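Local structure of glutamine cyclotransferase (Xanthomonas campestris, 3MBR) at residues Q79-W82 with G87-Y90; H116-M119 with V125-K128; A164-W167 with I172-I175. The protein probably catalyses the cyclisation of N-terminal glutamine to pyroglutamate, as expected of a glutaminyl cyclase, on a beta-propeller that binds calcium. The protein carries 1 engineered substitution. All coordinates share one frame; numbering follows the deposited sequence.

Contact 1 (Q79-W82 with G87-Y90)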
ATOM      1  N   GLN A  79      -0.845  11.659   0.162  1.00 19.00           N
ATOM      2  CA  GLN A  79       0.418  10.942   0.231  1.00 19.48           C
ATOM      3  C   GLN A  79       1.162  11.263   1.505  1.00 19.55           C
ATOM      4  O   GLN A  79       1.180  12.420   1.953  1.00 21.98           O
ATOM      5  CB  GLN A  79       1.264  11.374  -0.963  1.00 19.15           C
ATOM      6  CG  GLN A  79       2.630  10.626  -1.022  1.00 21.50           C
ATOM      7  CD  GLN A  79       3.442  10.947  -2.216  1.00 21.38           C
ATOM      8  OE1 GLN A  79       3.462  12.066  -2.693  1.00 25.21           O
ATOM      9  NE2 GLN A  79       4.163   9.943  -2.727  1.00 25.50           N
ATOM     10  N   LEU A  80       1.857  10.276   2.084  1.00 19.51           N
ATOM     11  CA  LEU A  80       2.757  10.440   3.228  1.00 20.24           C
ATOM     12  C   LEU A  80       4.178  10.605   2.748  1.00 20.33           C
ATOM     13  O   LEU A  80       4.481  10.384   1.572  1.00 21.11           O
ATOM     14  CB  LEU A  80       2.663   9.256   4.206  1.00 21.90           C
ATOM     15  CG  LEU A  80       1.264   8.877   4.636  1.00 20.79           C
ATOM     16  CD1 LEU A  80       1.335   7.561   5.437  1.00 23.91           C
ATOM     17  CD2 LEU A  80       0.661   9.993   5.468  1.00 23.71           C
ATOM     18  N   THR A  81       5.057  11.048   3.657  1.00 23.97           N
ATOM     19  CA  THR A  81       6.467  11.025   3.337  1.00 24.11           C
ATOM     20  C   THR A  81       7.162  10.157   4.340  1.00 29.08           C
ATOM     21  O   THR A  81       6.677   9.940   5.485  1.00 29.61           O
ATOM     22  CB  THR A  81       7.093  12.430   3.395  1.00 25.33           C
ATOM     23  OG1 THR A  81       6.897  12.994   4.710  1.00 28.25           O
ATOM     24  CG2 THR A  81       6.586  13.349   2.308  1.00 27.48           C
ATOM     25  N   TRP A  82       8.309   9.662   3.983  1.00 33.11           N
ATOM     26  CA  TRP A  82       8.961   8.763   4.948  1.00 37.36           C
ATOM     27  C   TRP A  82       9.331   9.401   6.317  1.00 40.84           C
ATOM     28  O   TRP A  82       8.789   9.043   7.425  1.00 38.69           O
ATOM     29  CB  TRP A  82      10.136   8.140   4.248  1.00 40.41           C
ATOM     30  CG  TRP A  82      10.903   7.133   5.105  1.00 44.97           C
ATOM     31  CD1 TRP A  82      10.421   6.359   6.171  1.00 47.54           C
ATOM     32  CD2 TRP A  82      12.294   6.840   4.988  1.00 52.03           C
ATOM     33  NE1 TRP A  82      11.448   5.603   6.688  1.00 50.80           N
ATOM     34  CE2 TRP A  82      12.605   5.880   5.982  1.00 54.94           C
ATOM     35  CE3 TRP A  82      13.316   7.303   4.135  1.00 56.18           C
ATOM     36  CZ2 TRP A  82      13.901   5.368   6.140  1.00 59.32           C
ATOM     37  CZ3 TRP A  82      14.596   6.804   4.294  1.00 60.31           C
ATOM     38  CH2 TRP A  82      14.880   5.845   5.296  1.00 62.22           C
ATOM     39  N   GLY A  87       2.763  15.469   4.910  1.00 25.91           N
ATOM     40  CA  GLY A  87       1.976  14.818   3.884  1.00 22.80           C
ATOM     41  C   GLY A  87       1.505  15.818   2.872  1.00 23.08           C
ATOM     42  O   GLY A  87       1.501  17.010   3.126  1.00 25.73           O
ATOM     43  N   PHE A  88       1.054  15.338   1.730  1.00 21.54           N
ATOM     44  CA  PHE A  88       0.579  16.185   0.637  1.00 22.68           C
ATOM     45  C   PHE A  88      -0.753  15.721   0.122  1.00 21.12           C
ATOM     46  O   PHE A  88      -1.069  14.502   0.169  1.00 21.82           O
ATOM     47  CB  PHE A  88       1.631  16.104  -0.479  1.00 24.84           C
ATOM     48  CG  PHE A  88       3.004  16.687   0.035  1.00 28.80           C
ATOM     49  CD1 PHE A  88       4.106  15.889   0.226  1.00 30.63           C
ATOM     50  CD2 PHE A  88       3.048  17.991   0.489  1.00 30.30           C
ATOM     51  CE1 PHE A  88       5.354  16.414   0.659  1.00 31.69           C
ATOM     52  CE2 PHE A  88       4.273  18.548   1.032  1.00 33.05           C
ATOM     53  CZ  PHE A  88       5.384  17.712   1.149  1.00 34.74           C
ATOM     54  N   VAL A  89      -1.511  16.670  -0.340  1.00 22.44           N
ATOM     55  CA  VAL A  89      -2.767  16.322  -0.997  1.00 22.20           C
ATOM     56  C   VAL A  89      -2.680  16.884  -2.391  1.00 23.39           C
ATOM     57  O   VAL A  89      -2.411  18.093  -2.526  1.00 25.68           O
ATOM     58  CB  VAL A  89      -4.012  16.941  -0.243  1.00 22.38           C
ATOM     59  CG1 VAL A  89      -5.306  16.655  -0.990  1.00 24.82           C
ATOM     60  CG2 VAL A  89      -4.050  16.536   1.270  1.00 23.46           C
ATOM     61  N   TYR A  90      -2.922  16.041  -3.394  1.00 21.87           N
ATOM     62  CA  TYR A  90      -2.909  16.453  -4.785  1.00 22.75           C
ATOM     63  C   TYR A  90      -4.327  16.451  -5.317  1.00 24.77           C
ATOM     64  O   TYR A  90      -5.128  15.630  -4.881  1.00 24.75           O
ATOM     65  CB  TYR A  90      -2.100  15.428  -5.657  1.00 23.84           C
ATOM     66  CG  TYR A  90      -0.673  15.223  -5.263  1.00 23.07           C
ATOM     67  CD1 TYR A  90      -0.343  14.358  -4.255  1.00 22.67           C
ATOM     68  CD2 TYR A  90       0.360  15.885  -5.911  1.00 27.03           C
ATOM     69  CE1 TYR A  90       0.968  14.130  -3.882  1.00 23.52           C
ATOM     70  CE2 TYR A  90       1.746  15.683  -5.528  1.00 28.43           C
ATOM     71  CZ  TYR A  90       2.026  14.773  -4.508  1.00 24.79           C
ATOM     72  OH  TYR A  90       3.324  14.456  -4.075  1.00 27.67           O
TER

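Contact 2 (H116-M119 with V125-K128)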
ATOM      1  N   HIS A 116     -13.102   6.617   6.178  1.00 28.68           N
ATOM      2  CA  HIS A 116     -11.877   7.001   6.898  1.00 28.51           C
ATOM      3  C   HIS A 116     -10.654   6.550   6.150  1.00 25.88           C
ATOM      4  O   HIS A 116     -10.711   5.607   5.348  1.00 24.88           O
ATOM      5  CB  HIS A 116     -11.750   6.360   8.273  1.00 29.34           C
ATOM      6  CG  HIS A 116     -12.776   6.880   9.210  1.00 35.16           C
ATOM      7  ND1 HIS A 116     -14.012   6.289   9.295  1.00 45.01           N
ATOM      8  CD2 HIS A 116     -12.810   8.007   9.958  1.00 40.37           C
ATOM      9  CE1 HIS A 116     -14.753   6.980  10.167  1.00 42.98           C
ATOM     10  NE2 HIS A 116     -14.054   8.037  10.569  1.00 43.25           N
ATOM     11  N   LEU A 117      -9.539   7.206   6.462  1.00 23.67           N
ATOM     12  CA  LEU A 117      -8.257   6.693   5.982  1.00 21.86           C
ATOM     13  C   LEU A 117      -7.643   5.877   7.086  1.00 22.61           C
ATOM     14  O   LEU A 117      -7.972   6.073   8.269  1.00 25.57           O
ATOM     15  CB  LEU A 117      -7.273   7.879   5.697  1.00 22.39           C
ATOM     16  CG  LEU A 117      -7.824   9.000   4.851  1.00 25.17           C
ATOM     17  CD1 LEU A 117      -6.686   9.983   4.651  1.00 25.62           C
ATOM     18  CD2 LEU A 117      -8.432   8.552   3.537  1.00 24.86           C
ATOM     19  N   TYR A 118      -6.776   4.945   6.714  1.00 21.10           N
ATOM     20  CA  TYR A 118      -6.014   4.074   7.642  1.00 22.50           C
ATOM     21  C   TYR A 118      -4.555   4.239   7.320  1.00 20.74           C
ATOM     22  O   TYR A 118      -4.161   4.156   6.186  1.00 21.09           O
ATOM     23  CB  TYR A 118      -6.479   2.598   7.481  1.00 23.11           C
ATOM     24  CG  TYR A 118      -7.922   2.436   7.829  1.00 22.17           C
ATOM     25  CD1 TYR A 118      -8.911   2.635   6.864  1.00 24.65           C
ATOM     26  CD2 TYR A 118      -8.285   2.085   9.101  1.00 26.92           C
ATOM     27  CE1 TYR A 118     -10.299   2.553   7.206  1.00 27.43           C
ATOM     28  CE2 TYR A 118      -9.610   1.939   9.445  1.00 28.58           C
ATOM     29  CZ  TYR A 118     -10.631   2.173   8.495  1.00 29.57           C
ATOM     30  OH  TYR A 118     -11.990   2.007   8.846  1.00 33.11           O
ATOM     31  N   MET A 119      -3.777   4.584   8.336  1.00 21.98           N
ATOM     32  CA  MET A 119      -2.349   4.881   8.142  1.00 20.97           C
ATOM     33  C   MET A 119      -1.473   3.924   8.999  1.00 22.87           C
ATOM     34  O   MET A 119      -1.648   3.751  10.204  1.00 24.59           O
ATOM     35  CB  MET A 119      -2.104   6.327   8.673  1.00 22.77           C
ATOM     36  CG  MET A 119      -0.708   6.723   8.621  1.00 23.68           C
ATOM     37  SD  MET A 119      -0.431   8.457   9.090  1.00 30.86           S
ATOM     38  CE  MET A 119       1.354   8.534   9.483  1.00 32.35           C
ATOM     39  N   VAL A 125       0.306  -0.077  15.628  1.00 33.61           N
ATOM     40  CA  VAL A 125      -0.958   0.692  15.822  1.00 32.85           C
ATOM     41  C   VAL A 125      -1.273   1.439  14.500  1.00 32.07           C
ATOM     42  O   VAL A 125      -0.542   2.402  14.128  1.00 31.40           O
ATOM     43  CB  VAL A 125      -0.782   1.681  16.958  1.00 35.73           C
ATOM     44  CG1 VAL A 125      -2.010   2.568  17.095  1.00 35.61           C
ATOM     45  CG2 VAL A 125      -0.501   0.923  18.217  1.00 37.21           C
ATOM     46  N   ILE A 126      -2.291   0.985  13.779  1.00 29.01           N
ATOM     47  CA  ILE A 126      -2.790   1.719  12.597  1.00 28.57           C
ATOM     48  C   ILE A 126      -3.711   2.888  13.036  1.00 30.71           C
ATOM     49  O   ILE A 126      -4.643   2.716  13.857  1.00 31.47           O
ATOM     50  CB  ILE A 126      -3.632   0.770  11.755  1.00 27.57           C
ATOM     51  CG1 ILE A 126      -2.810  -0.418  11.230  1.00 30.85           C
ATOM     52  CG2 ILE A 126      -4.373   1.479  10.606  1.00 27.57           C
ATOM     53  CD1 ILE A 126      -3.584  -1.388  10.627  1.00 35.05           C
ATOM     54  N   ARG A 127      -3.419   4.055  12.480  1.00 27.96           N
ATOM     55  CA  ARG A 127      -4.190   5.285  12.783  1.00 29.12           C
ATOM     56  C   ARG A 127      -5.392   5.376  11.833  1.00 28.32           C
ATOM     57  O   ARG A 127      -5.285   5.215  10.615  1.00 27.62           O
ATOM     58  CB  ARG A 127      -3.308   6.506  12.637  1.00 29.35           C
ATOM     59  CG  ARG A 127      -1.910   6.443  13.339  1.00 32.53           C
ATOM     60  CD  ARG A 127      -1.043   7.685  13.010  1.00 33.38           C
ATOM     61  NE  ARG A 127       0.356   7.613  13.475  1.00 35.30           N
ATOM     62  CZ  ARG A 127       1.313   8.547  13.323  1.00 36.38           C
ATOM     63  NH1 ARG A 127       1.077   9.757  12.798  1.00 33.25           N
ATOM     64  NH2 ARG A 127       2.571   8.286  13.763  1.00 37.86           N
ATOM     65  N   LYS A 128      -6.540   5.748  12.397  1.00 27.97           N
ATOM     66  CA  LYS A 128      -7.737   5.989  11.567  1.00 28.71           C
ATOM     67  C   LYS A 128      -7.916   7.516  11.486  1.00 27.65           C
ATOM     68  O   LYS A 128      -7.997   8.193  12.529  1.00 32.25           O
ATOM     69  CB  LYS A 128      -8.908   5.295  12.219  1.00 30.71           C
ATOM     70  CG  LYS A 128     -10.204   5.216  11.458  1.00 34.08           C
ATOM     71  CD  LYS A 128     -11.222   4.334  12.312  1.00 42.64           C
ATOM     72  CE  LYS A 128     -12.524   4.020  11.626  1.00 48.30           C
ATOM     73  NZ  LYS A 128     -13.632   3.657  12.632  1.00 52.51           N
TER

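Contact 3 (A164-W167 with I172-I175)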
ATOM      1  N   ALA A 164      -2.446  -5.932   4.956  1.00 16.76           N
ATOM      2  CA  ALA A 164      -1.185  -5.223   5.275  1.00 16.89           C
ATOM      3  C   ALA A 164      -0.015  -6.107   4.920  1.00 17.48           C
ATOM      4  O   ALA A 164       0.045  -7.279   5.335  1.00 19.11           O
ATOM      5  CB  ALA A 164      -1.141  -4.923   6.800  1.00 19.65           C
ATOM      6  N   ASN A 165       0.907  -5.553   4.138  1.00 17.48           N
ATOM      7  CA  ASN A 165       2.149  -6.307   3.893  1.00 18.07           C
ATOM      8  C   ASN A 165       3.097  -6.269   5.061  1.00 18.73           C
ATOM      9  O   ASN A 165       3.292  -5.195   5.652  1.00 20.52           O
ATOM     10  CB  ASN A 165       2.892  -5.703   2.694  1.00 19.38           C
ATOM     11  CG  ASN A 165       3.982  -6.603   2.184  1.00 22.42           C
ATOM     12  OD1 ASN A 165       3.703  -7.728   1.736  1.00 28.34           O
ATOM     13  ND2 ASN A 165       5.236  -6.123   2.198  1.00 22.96           N
ATOM     14  N   VAL A 166       3.689  -7.437   5.380  1.00 22.13           N
ATOM     15  CA  VAL A 166       4.671  -7.619   6.430  1.00 26.17           C
ATOM     16  C   VAL A 166       5.985  -8.060   5.633  1.00 26.29           C
ATOM     17  O   VAL A 166       6.281  -9.276   5.288  1.00 27.98           O
ATOM     18  CB  VAL A 166       4.286  -8.857   7.285  1.00 26.84           C
ATOM     19  CG1 VAL A 166       5.162  -8.855   8.430  1.00 31.74           C
ATOM     20  CG2 VAL A 166       2.796  -8.793   7.737  1.00 29.31           C
ATOM     21  N   TRP A 167       6.733  -7.091   5.221  1.00 24.56           N
ATOM     22  CA  TRP A 167       7.865  -7.369   4.382  1.00 27.39           C
ATOM     23  C   TRP A 167       8.876  -8.246   4.982  1.00 28.99           C
ATOM     24  O   TRP A 167       9.601  -8.859   4.248  1.00 28.55           O
ATOM     25  CB  TRP A 167       8.571  -6.054   3.926  1.00 28.02           C
ATOM     26  CG  TRP A 167       9.321  -5.254   5.096  1.00 28.79           C
ATOM     27  CD1 TRP A 167       8.801  -4.274   5.989  1.00 33.60           C
ATOM     28  CD2 TRP A 167      10.743  -5.362   5.410  1.00 28.14           C
ATOM     29  NE1 TRP A 167       9.852  -3.782   6.815  1.00 33.31           N
ATOM     30  CE2 TRP A 167      11.012  -4.482   6.508  1.00 32.46           C
ATOM     31  CE3 TRP A 167      11.784  -6.197   4.918  1.00 28.80           C
ATOM     32  CZ2 TRP A 167      12.293  -4.358   7.035  1.00 30.59           C
ATOM     33  CZ3 TRP A 167      13.102  -6.035   5.465  1.00 27.56           C
ATOM     34  CH2 TRP A 167      13.316  -5.179   6.476  1.00 28.41           C
ATOM     35  N   ILE A 172       1.215 -11.218   3.433  1.00 18.80           N
ATOM     36  CA  ILE A 172       0.180 -10.185   3.689  1.00 18.19           C
ATOM     37  C   ILE A 172      -0.689 -10.702   4.800  1.00 17.85           C
ATOM     38  O   ILE A 172      -1.052 -11.932   4.838  1.00 21.22           O
ATOM     39  CB  ILE A 172      -0.597  -9.991   2.398  1.00 18.81           C
ATOM     40  CG1 ILE A 172       0.390  -9.374   1.320  1.00 20.24           C
ATOM     41  CG2 ILE A 172      -1.868  -9.126   2.646  1.00 21.31           C
ATOM     42  CD1 ILE A 172      -0.289  -9.207  -0.019  1.00 24.91           C
ATOM     43  N   ALA A 173      -0.990  -9.869   5.779  1.00 18.22           N
ATOM     44  CA  ALA A 173      -1.943 -10.170   6.829  1.00 18.51           C
ATOM     45  C   ALA A 173      -3.323  -9.692   6.407  1.00 19.38           C
ATOM     46  O   ALA A 173      -3.456  -8.527   5.981  1.00 19.08           O
ATOM     47  CB  ALA A 173      -1.521  -9.408   8.063  1.00 21.28           C
ATOM     48  N   ARG A 174      -4.377 -10.531   6.511  1.00 21.39           N
ATOM     49  CA  ARG A 174      -5.775 -10.044   6.378  1.00 21.96           C
ATOM     50  C   ARG A 174      -6.222  -9.774   7.797  1.00 23.93           C
ATOM     51  O   ARG A 174      -6.223 -10.712   8.632  1.00 25.74           O
ATOM     52  CB  ARG A 174      -6.653 -11.131   5.777  1.00 25.27           C
ATOM     53  CG  ARG A 174      -6.483 -11.275   4.432  1.00 30.73           C
ATOM     54  CD  ARG A 174      -7.372 -12.444   3.868  1.00 37.98           C
ATOM     55  NE  ARG A 174      -8.710 -12.452   4.430  1.00 34.12           N
ATOM     56  CZ  ARG A 174      -9.472 -13.468   4.922  1.00 32.00           C
ATOM     57  NH1 ARG A 174     -10.645 -13.147   5.447  1.00 31.33           N
ATOM     58  NH2 ARG A 174      -9.205 -14.798   4.892  1.00 31.59           N
ATOM     59  N   ILE A 175      -6.569  -8.530   8.068  1.00 23.45           N
ATOM     60  CA  ILE A 175      -6.920  -8.026   9.417  1.00 26.26           C
ATOM     61  C   ILE A 175      -8.399  -7.703   9.552  1.00 28.87           C
ATOM     62  O   ILE A 175      -8.950  -6.982   8.725  1.00 28.21           O
ATOM     63  CB  ILE A 175      -6.072  -6.762   9.764  1.00 26.79           C
ATOM     64  CG1 ILE A 175      -4.557  -7.124   9.721  1.00 26.02           C
ATOM     65  CG2 ILE A 175      -6.405  -6.106  11.150  1.00 27.40           C
ATOM     66  CD1 ILE A 175      -3.692  -5.914   9.436  1.00 25.82           C
TER

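Contact 1 (Q79-W82 with G87-Y90)
The Q79 carboxamide meets the Y90 ring at its edge within a beta hairpin of strands 76-81 and 86-91, the two middle strands of one four-stranded antiparallel blade of the beta-propeller. CG of Q79 stands anti to the backbone N (chi1 -178°) and the chain stays extended beyond it, which carries the amide across to the other strand. There OE1 accepts a hydrogen bond from Y90 OH at 2.8 Å. The donor sits almost straight out from the carbonyl, with an angle of 172° at OE1, while the amide and ring planes are turned 58° apart; OE1 lies near the ring plane, beside the CE1 edge. The other end of the amide, NE2, makes a weak hydrogen bond to S36 OG, so both polar atoms of this buried side chain have a partner, and the flip of the amide is probably fixed by them. V45 of strand 44-49, in the preceding blade, touches both Q79 and Y90.

In the backbone, Q79 and F88 form a hydrogen-bonded antiparallel pair: Q79 N to F88 O and F88 N to Q79 O are each 2.9 Å. Toward the turn, T81 OG1 bonds to E86 O, and the methyl on the other branch reaches F88. That ring also meets Y65 edge-to-face. T81 CG2 approaches obliquely, 3.7 Å from F88 CE1.

Contact 2 (H116-M119 with V125-K128)
Strands 117-120 and 125-129 form a beta hairpin inside a propeller blade, and two registered pairs tie them here: Y118 with K128, non-hydrogen-bonded, and M119 with R127, hydrogen-bonded. In the latter, M119 N donates to R127 O at 2.8 Å and R127 N to M119 O at 2.9 Å. On the face bearing M119 and R127 the two extended side chains run side by side in the same direction. M119 CE ends over one face of the guanidinium, offset toward its rim and 3.5 Å from R127 NH1. The guanidinium is meanwhile engaged by a salt bridge from R127 NH2 to D121 and a hydrogen bond from the same nitrogen to P104 O.

K128 is extended as well: with chi1 at -171° it sets off away from its own amide nitrogen, runs alongside the Y118 side chain and crosses H116 obliquely. CE lies over a face of the H116 imidazole in a CH-pi contact, 3.9 Å from the centroid and 25° off the normal. It also comes within 3.5 Å of Y118 OH, a hydroxyl that bonds to D113, while the Y118 ring stacks with W157 of the next blade.

Both long cationic side chains thus give their apolar length to the hairpin. The methyl above the guanidinium leaves its N-H edges available to oxygen acceptors, and the polarised CE of K128 probably strengthens its CH-pi contact with H116.

Contact 3 (A164-W167 with I172-I175)
A164 O takes the shortest polar bond here, 2.8 Å from A173 N, with an N-H...O angle of 162° and the donor tilted 20° from the carbonyl plane. The same oxygen also receives a CA-H...O contact from I172 CA at 3.3 Å, so a weaker C-H donor from the preceding residue supplements the N-H bond. A164 N returns a bond to A173 O at 3.0 Å, completing a hydrogen-bonded antiparallel pair in the hairpin of strands 161-166 and 171-175. These are the two middle strands of a four-stranded propeller blade.

On the face carrying the two alanines, their methyls meet larger aliphatic side chains: A164 CB lies 3.8 Å from I175 CD1, and V166 CG2 is 4.4 Å from A173 CB. L152 and L155 of strand 152-158 touch A164 as well; L155 belongs to the calcium site.

N165 and I172 form the following non-hydrogen-bonded pair and share the other face, their side chains crossing at about a right angle. A chi1 of -166° places the N165 amide beside its own carbonyl carbon, and chi2 of 62° turns OD1 to within 3.7 Å of I172 CG1. N165 ND2 bonds to N153 OD1, and I209, another calcium-site residue, touches both N165 and I172.

Across the contact, then, the bonding is backbone to backbone and the side chains add mainly apolar packing; the amide of N165 directs its N-H toward the neighbouring strand, next to residues that hold calcium.

Overall arrangement
From the N terminus, the chain closes three short hairpin loops in series, none nesting in or crossing another: contact 1, then contact 2, then contact 3. Each joins the second and third strands of its own sheet, and the three sheets are successive blades of the propeller. Contacts 1 and 2 touch directly, L80 CD1 lying 3.9 Å from M119 CG, which packs one blade on the next. Contacts 2 and 3 have centres about 14 Å apart and do not touch; L155 of strand 152-158 lies between them, its side chain about 4 Å from those of Y118 and A164. Contacts 1 and 3, with centres about 22 Å apart, lie on opposite sides of the chain's centre.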